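Levansucrase (PDB 1OYG) belongs to the levansucrase/invertase family of five-bladed beta-propeller enzymes and is modelled as a single chain with a bound calcium ion. Local coordinates at residues P10-Y15 with N253-G258; T21-L26 with Y257-S262; Q170-A175 with G184-K189. All coordinates share one frame; numbering follows the deposited sequence.

Contact 1: P10-Y15 with N253-G258; sequences PYKETY and NKAYYG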
loop_
_atom_site.group_PDB
_atom_site.type_symbol
_atom_site.label_atom_id
_atom_site.label_comp_id
_atom_site.label_asym_id
_atom_site.label_seq_id
_atom_site.Cartn_x
_atom_site.Cartn_y
_atom_site.Cartn_z
ATOM N N PRO A 10 9.322 28.980 -14.726
ATOM C CA PRO A 10 8.481 28.537 -13.609
ATOM C C PRO A 10 6.990 28.707 -13.898
ATOM O O PRO A 10 6.586 29.659 -14.567
ATOM C CB PRO A 10 8.910 29.456 -12.460
ATOM C CG PRO A 10 10.275 29.900 -12.825
ATOM C CD PRO A 10 10.252 30.047 -14.313
ATOM N N TYR A 11 6.194 27.764 -13.415
ATOM C CA TYR A 11 4.740 27.849 -13.488
ATOM C C TYR A 11 4.139 27.207 -12.244
ATOM O O TYR A 11 4.864 26.700 -11.393
ATOM C CB TYR A 11 4.226 27.159 -14.755
ATOM C CG TYR A 11 4.538 25.675 -14.837
ATOM C CD1 TYR A 11 3.562 24.721 -14.568
ATOM C CD2 TYR A 11 5.809 25.231 -15.191
ATOM C CE1 TYR A 11 3.845 23.359 -14.643
ATOM C CE2 TYR A 11 6.103 23.872 -15.269
ATOM C CZ TYR A 11 5.117 22.942 -15.001
ATOM O OH TYR A 11 5.408 21.600 -15.078
ATOM N N LYS A 12 2.817 27.244 -12.130
ATOM C CA LYS A 12 2.131 26.580 -11.028
ATOM C C LYS A 12 0.848 25.929 -11.513
ATOM O O LYS A 12 -0.030 26.597 -12.055
ATOM C CB LYS A 12 1.822 27.571 -9.908
ATOM C CG LYS A 12 1.234 26.924 -8.669
ATOM C CD LYS A 12 1.282 27.861 -7.481
ATOM C CE LYS A 12 0.516 27.306 -6.299
ATOM N NZ LYS A 12 0.125 28.394 -5.364
ATOM N N GLU A 13 0.752 24.618 -11.315
ATOM C CA GLU A 13 -0.425 23.857 -11.709
ATOM C C GLU A 13 -0.620 22.696 -10.740
ATOM O O GLU A 13 0.226 21.804 -10.650
ATOM C CB GLU A 13 -0.262 23.338 -13.140
ATOM C CG GLU A 13 -1.457 22.562 -13.671
ATOM C CD GLU A 13 -2.756 23.338 -13.554
ATOM O OE1 GLU A 13 -2.923 24.334 -14.294
ATOM O OE2 GLU A 13 -3.606 22.967 -12.721
ATOM N N THR A 14 -1.735 22.714 -10.015
ATOM C CA THR A 14 -2.051 21.659 -9.055
ATOM C C THR A 14 -2.818 20.506 -9.687
ATOM O O THR A 14 -2.952 19.458 -9.070
ATOM C CB THR A 14 -2.901 22.205 -7.894
ATOM O OG1 THR A 14 -4.167 22.672 -8.390
ATOM C CG2 THR A 14 -2.256 23.424 -7.254
ATOM N N TYR A 15 -3.342 20.716 -10.893
ATOM C CA TYR A 15 -4.213 19.745 -11.575
ATOM C C TYR A 15 -5.454 19.373 -10.751
ATOM O O TYR A 15 -6.078 18.341 -10.983
ATOM C CB TYR A 15 -3.424 18.494 -11.992
ATOM C CG TYR A 15 -2.232 18.830 -12.851
ATOM C CD1 TYR A 15 -2.381 19.060 -14.214
ATOM C CD2 TYR A 15 -0.963 18.957 -12.297
ATOM C CE1 TYR A 15 -1.294 19.385 -15.008
ATOM C CE2 TYR A 15 0.131 19.287 -13.082
ATOM C CZ TYR A 15 -0.039 19.507 -14.434
ATOM O OH TYR A 15 1.042 19.836 -15.216
ATOM N N ASN A 253 7.394 23.217 -11.718
ATOM C CA ASN A 253 6.035 23.385 -11.209
ATOM C C ASN A 253 6.056 23.640 -9.708
ATOM O O ASN A 253 6.347 22.741 -8.924
ATOM C CB ASN A 253 5.195 22.143 -11.509
ATOM C CG ASN A 253 3.726 22.331 -11.169
ATOM O OD1 ASN A 253 3.350 23.285 -10.481
ATOM N ND2 ASN A 253 2.888 21.427 -11.653
ATOM N N LYS A 254 5.732 24.870 -9.321
ATOM C CA LYS A 254 5.777 25.299 -7.925
ATOM C C LYS A 254 4.855 24.496 -7.008
ATOM O O LYS A 254 5.098 24.427 -5.811
ATOM C CB LYS A 254 5.421 26.784 -7.815
ATOM C CG LYS A 254 6.427 27.715 -8.467
ATOM C CD LYS A 254 6.103 29.178 -8.206
ATOM C CE LYS A 254 6.963 30.089 -9.065
ATOM N NZ LYS A 254 6.696 31.533 -8.809
ATOM N N ALA A 255 3.804 23.898 -7.563
ATOM C CA ALA A 255 2.865 23.088 -6.779
ATOM C C ALA A 255 3.542 21.908 -6.078
ATOM O O ALA A 255 3.056 21.424 -5.062
ATOM C CB ALA A 255 1.728 22.583 -7.659
ATOM N N TYR A 256 4.659 21.445 -6.631
ATOM C CA TYR A 256 5.383 20.310 -6.069
ATOM C C TYR A 256 6.344 20.713 -4.959
ATOM O O TYR A 256 6.890 19.855 -4.283
ATOM C CB TYR A 256 6.152 19.589 -7.177
ATOM C CG TYR A 256 5.293 19.139 -8.344
ATOM C CD1 TYR A 256 3.952 18.791 -8.171
ATOM C CD2 TYR A 256 5.827 19.057 -9.623
ATOM C CE1 TYR A 256 3.175 18.376 -9.241
ATOM C CE2 TYR A 256 5.053 18.645 -10.701
ATOM C CZ TYR A 256 3.730 18.305 -10.501
ATOM O OH TYR A 256 2.950 17.884 -11.549
ATOM N N TYR A 257 6.540 22.014 -4.781
ATOM C CA TYR A 257 7.474 22.551 -3.796
ATOM C C TYR A 257 6.759 23.072 -2.551
ATOM O O TYR A 257 7.161 22.774 -1.429
ATOM C CB TYR A 257 8.299 23.669 -4.435
ATOM C CG TYR A 257 9.270 23.175 -5.485
ATOM C CD1 TYR A 257 10.628 23.080 -5.210
ATOM C CD2 TYR A 257 8.830 22.799 -6.755
ATOM C CE1 TYR A 257 11.528 22.627 -6.169
ATOM C CE2 TYR A 257 9.723 22.349 -7.721
ATOM C CZ TYR A 257 11.074 22.268 -7.417
ATOM O OH TYR A 257 11.975 21.824 -8.362
ATOM N N GLY A 258 5.704 23.853 -2.752
ATOM C CA GLY A 258 4.979 24.471 -1.655
ATOM C C GLY A 258 5.748 25.606 -1.004
ATOM O O GLY A 258 6.765 26.061 -1.528
HETATM O O HOH W 1 3.529 19.888 -14.138
#

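Contact 2: T21-L26 with Y257-S262; sequences TRHDML and YGKSTS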
loop_
_atom_site.group_PDB
_atom_site.type_symbol
_atom_site.label_atom_id
_atom_site.label_comp_id
_atom_site.label_asym_id
_atom_site.label_seq_id
_atom_site.Cartn_x
_atom_site.Cartn_y
_atom_site.Cartn_z
ATOM N N THR A 21 4.568 17.658 -0.995
ATOM C CA THR A 21 5.471 18.719 -1.433
ATOM C C THR A 21 6.857 18.578 -0.839
ATOM O O THR A 21 7.039 17.989 0.223
ATOM C CB THR A 21 4.924 20.114 -1.072
ATOM O OG1 THR A 21 4.907 20.283 0.350
ATOM C CG2 THR A 21 3.475 20.284 -1.510
ATOM N N ARG A 22 7.831 19.169 -1.518
ATOM C CA ARG A 22 9.208 19.119 -1.064
ATOM C C ARG A 22 9.362 19.827 0.275
ATOM O O ARG A 22 10.120 19.377 1.128
ATOM C CB ARG A 22 10.128 19.753 -2.103
ATOM C CG ARG A 22 10.121 19.036 -3.446
ATOM C CD ARG A 22 11.218 19.477 -4.379
ATOM N NE ARG A 22 12.532 19.022 -3.936
ATOM C CZ ARG A 22 13.011 17.799 -4.132
ATOM N NH1 ARG A 22 12.308 16.889 -4.790
ATOM N NH2 ARG A 22 14.217 17.488 -3.678
ATOM N N HIS A 23 8.642 20.927 0.467
ATOM C CA HIS A 23 8.765 21.675 1.712
ATOM C C HIS A 23 8.323 20.822 2.896
ATOM O O HIS A 23 8.980 20.817 3.935
ATOM C CB HIS A 23 7.956 22.972 1.686
ATOM C CG HIS A 23 7.955 23.693 2.999
ATOM N ND1 HIS A 23 7.097 23.361 4.026
ATOM C CD2 HIS A 23 8.731 24.698 3.467
ATOM C CE1 HIS A 23 7.330 24.147 5.062
ATOM N NE2 HIS A 23 8.315 24.968 4.749
ATOM N N ASP A 24 7.211 20.109 2.743
ATOM C CA ASP A 24 6.700 19.274 3.828
ATOM C C ASP A 24 7.664 18.135 4.140
ATOM O O ASP A 24 7.975 17.889 5.301
ATOM C CB ASP A 24 5.303 18.740 3.496
ATOM C CG ASP A 24 4.230 19.823 3.551
ATOM O OD1 ASP A 24 4.513 20.940 4.042
ATOM O OD2 ASP A 24 3.074 19.649 3.120
ATOM N N MET A 25 8.162 17.467 3.102
ATOM C CA MET A 25 9.080 16.346 3.287
ATOM C C MET A 25 10.388 16.782 3.949
ATOM O O MET A 25 10.977 16.023 4.706
ATOM C CB MET A 25 9.385 15.665 1.947
ATOM C CG MET A 25 8.196 14.982 1.288
ATOM S SD MET A 25 7.429 13.680 2.268
ATOM C CE MET A 25 8.717 12.473 2.338
ATOM N N LEU A 26 10.833 18.008 3.679
ATOM C CA LEU A 26 12.082 18.505 4.250
ATOM C C LEU A 26 12.017 18.659 5.769
ATOM O O LEU A 26 13.054 18.677 6.429
ATOM C CB LEU A 26 12.475 19.849 3.618
ATOM C CG LEU A 26 13.193 19.787 2.266
ATOM C CD1 LEU A 26 13.239 21.171 1.638
ATOM C CD2 LEU A 26 14.603 19.218 2.417
ATOM N N TYR A 257 6.540 22.014 -4.781
ATOM C CA TYR A 257 7.474 22.551 -3.796
ATOM C C TYR A 257 6.759 23.072 -2.551
ATOM O O TYR A 257 7.161 22.774 -1.429
ATOM C CB TYR A 257 8.299 23.669 -4.435
ATOM C CG TYR A 257 9.270 23.175 -5.485
ATOM C CD1 TYR A 257 10.628 23.080 -5.210
ATOM C CD2 TYR A 257 8.830 22.799 -6.755
ATOM C CE1 TYR A 257 11.528 22.627 -6.169
ATOM C CE2 TYR A 257 9.723 22.349 -7.721
ATOM C CZ TYR A 257 11.074 22.268 -7.417
ATOM O OH TYR A 257 11.975 21.824 -8.362
ATOM N N GLY A 258 5.704 23.853 -2.752
ATOM C CA GLY A 258 4.979 24.471 -1.655
ATOM C C GLY A 258 5.748 25.606 -1.004
ATOM O O GLY A 258 6.765 26.061 -1.528
ATOM N N LYS A 259 5.236 26.057 0.141
ATOM C CA LYS A 259 5.811 27.139 0.957
ATOM C C LYS A 259 5.716 28.539 0.343
ATOM O O LYS A 259 4.953 29.372 0.823
ATOM C CB LYS A 259 7.261 26.833 1.363
ATOM C CG LYS A 259 7.883 27.819 2.375
ATOM C CD LYS A 259 7.034 28.006 3.637
ATOM C CE LYS A 259 7.750 28.857 4.671
ATOM N NZ LYS A 259 7.039 28.858 5.979
ATOM N N SER A 260 6.502 28.803 -0.698
ATOM C CA SER A 260 6.607 30.146 -1.277
ATOM C C SER A 260 7.430 30.125 -2.560
ATOM O O SER A 260 8.085 29.135 -2.860
ATOM C CB SER A 260 7.282 31.092 -0.287
ATOM O OG SER A 260 8.647 30.748 -0.126
ATOM N N THR A 261 7.421 31.226 -3.304
ATOM C CA THR A 261 8.262 31.322 -4.498
ATOM C C THR A 261 9.732 31.367 -4.107
ATOM O O THR A 261 10.564 30.815 -4.813
ATOM C CB THR A 261 7.875 32.528 -5.368
ATOM O OG1 THR A 261 6.664 32.234 -6.068
ATOM C CG2 THR A 261 8.900 32.770 -6.493
ATOM N N SER A 262 10.048 31.996 -2.978
ATOM C CA SER A 262 11.424 32.040 -2.482
ATOM C C SER A 262 11.950 30.628 -2.251
ATOM O O SER A 262 13.072 30.302 -2.639
ATOM C CB SER A 262 11.503 32.838 -1.176
ATOM O OG SER A 262 12.843 32.953 -0.734
#

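Contact 3: Q170-A175 with G184-K189; sequences QVNVSA and GVEDYK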
loop_
_atom_site.group_PDB
_atom_site.type_symbol
_atom_site.label_atom_id
_atom_site.label_comp_id
_atom_site.label_asym_id
_atom_site.label_seq_id
_atom_site.Cartn_x
_atom_site.Cartn_y
_atom_site.Cartn_z
ATOM N N GLN A 170 -13.839 -13.415 -6.964
ATOM C CA GLN A 170 -14.549 -13.918 -5.798
ATOM C C GLN A 170 -13.899 -15.228 -5.389
ATOM O O GLN A 170 -13.679 -16.100 -6.223
ATOM C CB GLN A 170 -16.017 -14.147 -6.117
ATOM C CG GLN A 170 -16.781 -14.845 -5.004
ATOM C CD GLN A 170 -18.262 -14.869 -5.268
ATOM O OE1 GLN A 170 -18.889 -13.818 -5.373
ATOM N NE2 GLN A 170 -18.825 -16.064 -5.402
ATOM N N VAL A 171 -13.600 -15.363 -4.103
ATOM C CA VAL A 171 -12.990 -16.569 -3.558
ATOM C C VAL A 171 -14.081 -17.367 -2.858
ATOM O O VAL A 171 -14.682 -16.891 -1.896
ATOM C CB VAL A 171 -11.858 -16.240 -2.557
ATOM C CG1 VAL A 171 -11.076 -17.507 -2.203
ATOM C CG2 VAL A 171 -10.925 -15.179 -3.127
ATOM N N ASN A 172 -14.354 -18.562 -3.373
ATOM C CA ASN A 172 -15.378 -19.444 -2.827
ATOM C C ASN A 172 -14.783 -20.292 -1.719
ATOM O O ASN A 172 -13.844 -21.042 -1.949
ATOM C CB ASN A 172 -15.966 -20.318 -3.937
ATOM C CG ASN A 172 -16.684 -19.499 -4.990
ATOM O OD1 ASN A 172 -17.302 -18.483 -4.676
ATOM N ND2 ASN A 172 -16.589 -19.921 -6.246
ATOM N N VAL A 173 -15.322 -20.141 -0.513
ATOM C CA VAL A 173 -14.772 -20.770 0.684
ATOM C C VAL A 173 -15.870 -21.427 1.514
ATOM O O VAL A 173 -16.822 -20.762 1.929
ATOM C CB VAL A 173 -14.040 -19.723 1.559
ATOM C CG1 VAL A 173 -13.515 -20.349 2.854
ATOM C CG2 VAL A 173 -12.906 -19.074 0.779
ATOM N N SER A 174 -15.723 -22.727 1.760
ATOM C CA SER A 174 -16.620 -23.461 2.649
ATOM C C SER A 174 -16.143 -23.357 4.090
ATOM O O SER A 174 -14.946 -23.448 4.362
ATOM C CB SER A 174 -16.675 -24.934 2.252
ATOM O OG SER A 174 -17.262 -25.089 0.976
ATOM N N ALA A 175 -17.089 -23.173 5.007
ATOM C CA ALA A 175 -16.783 -23.015 6.423
ATOM C C ALA A 175 -17.404 -24.133 7.251
ATOM O O ALA A 175 -18.564 -24.498 7.054
ATOM C CB ALA A 175 -17.282 -21.668 6.918
ATOM N N GLY A 184 -12.402 -22.717 -4.865
ATOM C CA GLY A 184 -12.043 -22.166 -6.156
ATOM C C GLY A 184 -12.382 -20.696 -6.225
ATOM O O GLY A 184 -12.722 -20.086 -5.217
ATOM N N VAL A 185 -12.276 -20.131 -7.420
ATOM C CA VAL A 185 -12.607 -18.737 -7.653
ATOM C C VAL A 185 -13.581 -18.600 -8.814
ATOM O O VAL A 185 -13.748 -19.512 -9.624
ATOM C CB VAL A 185 -11.346 -17.871 -7.928
ATOM C CG1 VAL A 185 -10.364 -17.966 -6.768
ATOM C CG2 VAL A 185 -10.672 -18.267 -9.246
ATOM N N GLU A 186 -14.232 -17.447 -8.873
ATOM C CA GLU A 186 -15.067 -17.085 -10.007
ATOM C C GLU A 186 -15.040 -15.571 -10.182
ATOM O O GLU A 186 -14.453 -14.857 -9.370
ATOM C CB GLU A 186 -16.496 -17.597 -9.819
ATOM C CG GLU A 186 -17.252 -16.991 -8.653
ATOM C CD GLU A 186 -18.622 -17.616 -8.484
ATOM O OE1 GLU A 186 -18.686 -18.768 -8.017
ATOM O OE2 GLU A 186 -19.633 -16.967 -8.835
ATOM N N ASP A 187 -15.660 -15.092 -11.252
ATOM C CA ASP A 187 -15.680 -13.669 -11.568
ATOM C C ASP A 187 -14.281 -13.065 -11.475
ATOM O O ASP A 187 -14.070 -12.009 -10.869
ATOM C CB ASP A 187 -16.664 -12.946 -10.648
ATOM C CG ASP A 187 -17.093 -11.606 -11.197
ATOM O OD1 ASP A 187 -17.250 -11.477 -12.433
ATOM O OD2 ASP A 187 -17.297 -10.623 -10.461
ATOM N N TYR A 188 -13.340 -13.775 -12.093
ATOM C CA TYR A 188 -11.913 -13.493 -12.044
ATOM C C TYR A 188 -11.544 -12.688 -13.282
ATOM O O TYR A 188 -11.573 -13.211 -14.395
ATOM C CB TYR A 188 -11.168 -14.830 -12.028
ATOM C CG TYR A 188 -9.671 -14.796 -11.801
ATOM C CD1 TYR A 188 -9.014 -13.657 -11.341
ATOM C CD2 TYR A 188 -8.910 -15.938 -12.032
ATOM C CE1 TYR A 188 -7.650 -13.660 -11.135
ATOM C CE2 TYR A 188 -7.547 -15.947 -11.828
ATOM C CZ TYR A 188 -6.921 -14.810 -11.376
ATOM O OH TYR A 188 -5.565 -14.825 -11.163
ATOM N N LYS A 189 -11.216 -11.415 -13.097
ATOM C CA LYS A 189 -11.096 -10.504 -14.231
ATOM C C LYS A 189 -10.226 -9.285 -13.956
ATOM O O LYS A 189 -10.190 -8.772 -12.847
ATOM C CB LYS A 189 -12.492 -10.038 -14.659
ATOM C CG LYS A 189 -13.306 -9.361 -13.555
ATOM C CD LYS A 189 -14.792 -9.316 -13.884
ATOM C CE LYS A 189 -15.579 -8.646 -12.768
ATOM N NZ LYS A 189 -17.045 -8.792 -12.948
#

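Contact 1: P10-Y15 with N253-G258
Asn-253 presses its side chain against the ring of Tyr-11 and at the same time bonds to the backbone of Glu-13, so one residue of 253-258 engages much of 10-15. Followed outward, its CB meets the phenol end of Tyr-11, 3.6 Å from CZ. CG lies 3.6 Å from Tyr-11 CE1, with the amide and ring planes 34° apart. With CG anti to the backbone N (chi1 -172°), the amide reaches the backbone of Glu-13. There OD1 accepts from Glu-13 N at 3.0 Å, while Ala-255 N approaches the same oxygen from the opposite face of the amide; that second bond closes an Asx turn ahead of the 3-10 segment 254-256. At the other branch ND2 donates to Glu-13 O over 2.9 Å, nearly in its own amide plane and on a lone pair of the carbonyl. ND2 also gives a hydrogen bond to a water held by the hydroxyls of Tyr-11 and Tyr-15; Tyr-11 OH is bonded to Glu-249 O as well.

One residue further on, Lys-254 N donates to Tyr-11 O at 2.9 Å, almost straight at 177°. The lysine chain then extends past Pro-10, its CE 4.0 Å from Pro-10 CB, toward Thr-261 OG1, which bonds to NZ. Ala-255 CB sits 3.4 Å from Glu-13 O and also packs on Thr-14 CG2, 4.1 Å away.

The chemistry is that of a buried side-chain amide that pairs with both backbone groups of Glu-13, the N-H and the C=O. Two donors to OD1 and two acceptors for ND2 fix the rotation of the amide, and thereby hold an irregular N-terminal segment against the loop that leads to helix 261-273.

Contact 2: T21-L26 with Y257-S262
Different first torsions at the start of helix 22-26 send neighbouring side chains to different parts of 257-262. Arg-22 has CG beside its backbone N (chi1 -62°), which lays its chain alongside the Tyr-257 side chain, both pointing the same way; the bend at chi3 comes after CD and turns the guanidinium. His-23 instead has CG anti to the backbone N, bringing the imidazole to Lys-259.

The arginine contact is a CH-pi interaction: Arg-22 CD stands 4.0 Å from the centroid of the Tyr-257 ring, 26° off the normal and displaced toward the rim beside CE1. The guanidinium plane is inclined 52° to the ring. Its polar atoms look beyond the contact, NE to a salt bridge with Glu-267, NH1 to Thr-310 and NH2 to Thr-339.

Lys-259 runs its aliphatic part past the imidazole. Its CB is 3.3 Å from His-23 CD2, and further along CD lies 3.5 Å from His-23 NE2. Between these two side-chain pairs, His-23 N donates to Tyr-257 O over 3.0 Å, in the carbonyl plane; the same oxygen has Thr-21 CB at 3.5 Å. Thr-21 is the N-cap, its OG1 weakly accepting from Asp-24 N.

Helix 261-273 flanks the site: Tyr-257 meets Phe-264 edge to face, His-23 does the same with Phe-263, and Leu-26 touches Phe-263 and Glu-267. Short helix 22-26, which follows strand 18-19, is thus joined to the approach to helix 261-273.

Contact 3: Q170-A175 with G184-K189
Strands 163-175 and 180-192 form an antiparallel beta hairpin at the edge of a propeller-type sheet, and 170-175 meets 184-189 toward its turn. The close-packed portion is the backbone ladder. Gln-170 and Glu-186 make a hydrogen-bonded pair, with Gln-170 N 2.9 Å from Glu-186 O and a return bond from Glu-186 N to Gln-170 O. Val-171 faces Val-185 as a non-hydrogen-bonded pair, and Asn-172 N then donates to Gly-184 O at 2.9 Å. Val-171 is buried against Ile-149 and Leu-151 of strand 149-157.

The face away from Val-171 and Val-185, with Gln-170, Asn-172 and the exposed Glu-186, is polar, more open to solvent, and loose between Gln-170 and Glu-186. These two lie side by side, their amide and carboxylate planes 24° apart, but Gln-170 NE2 is 3.5 Å from Glu-186 CD and donates to Asn-172 instead. Past Glu-186 the chain turns a corner at Asp-187, which forms a salt bridge with Lys-189 and another with Arg-150.

Asn-172 joins the polar groups: its OD1 accepts from Gln-170 NE2 at 2.9 Å, and its ND2 donates to Glu-186 OE1 at 3.0 Å, on the anti side of a carboxylate turned 88° from the amide.

How the contacts relate
From the N terminus, the chain first passes through 10-15, then strand 18-19 and helix 22-26, before running through the strands from 57-65 to 230-238 and returning at 253-262. Contact 1 closes the longer loop, and contact 2 a slightly shorter one ending on the same stretch; they share Tyr-257 and Gly-258. Tyr-256 O and Arg-22 N, 3.0 Å apart in a probable hydrogen bond, link them directly. Together they tie the N-terminal segment and helix 22-26 to the loop leading into helix 261-273. Contact 3, nested inside both loops, joins strands 163-175 and 180-192 on the opposite side of the chain's centre, its nearest atoms about 27 Å from contact 1.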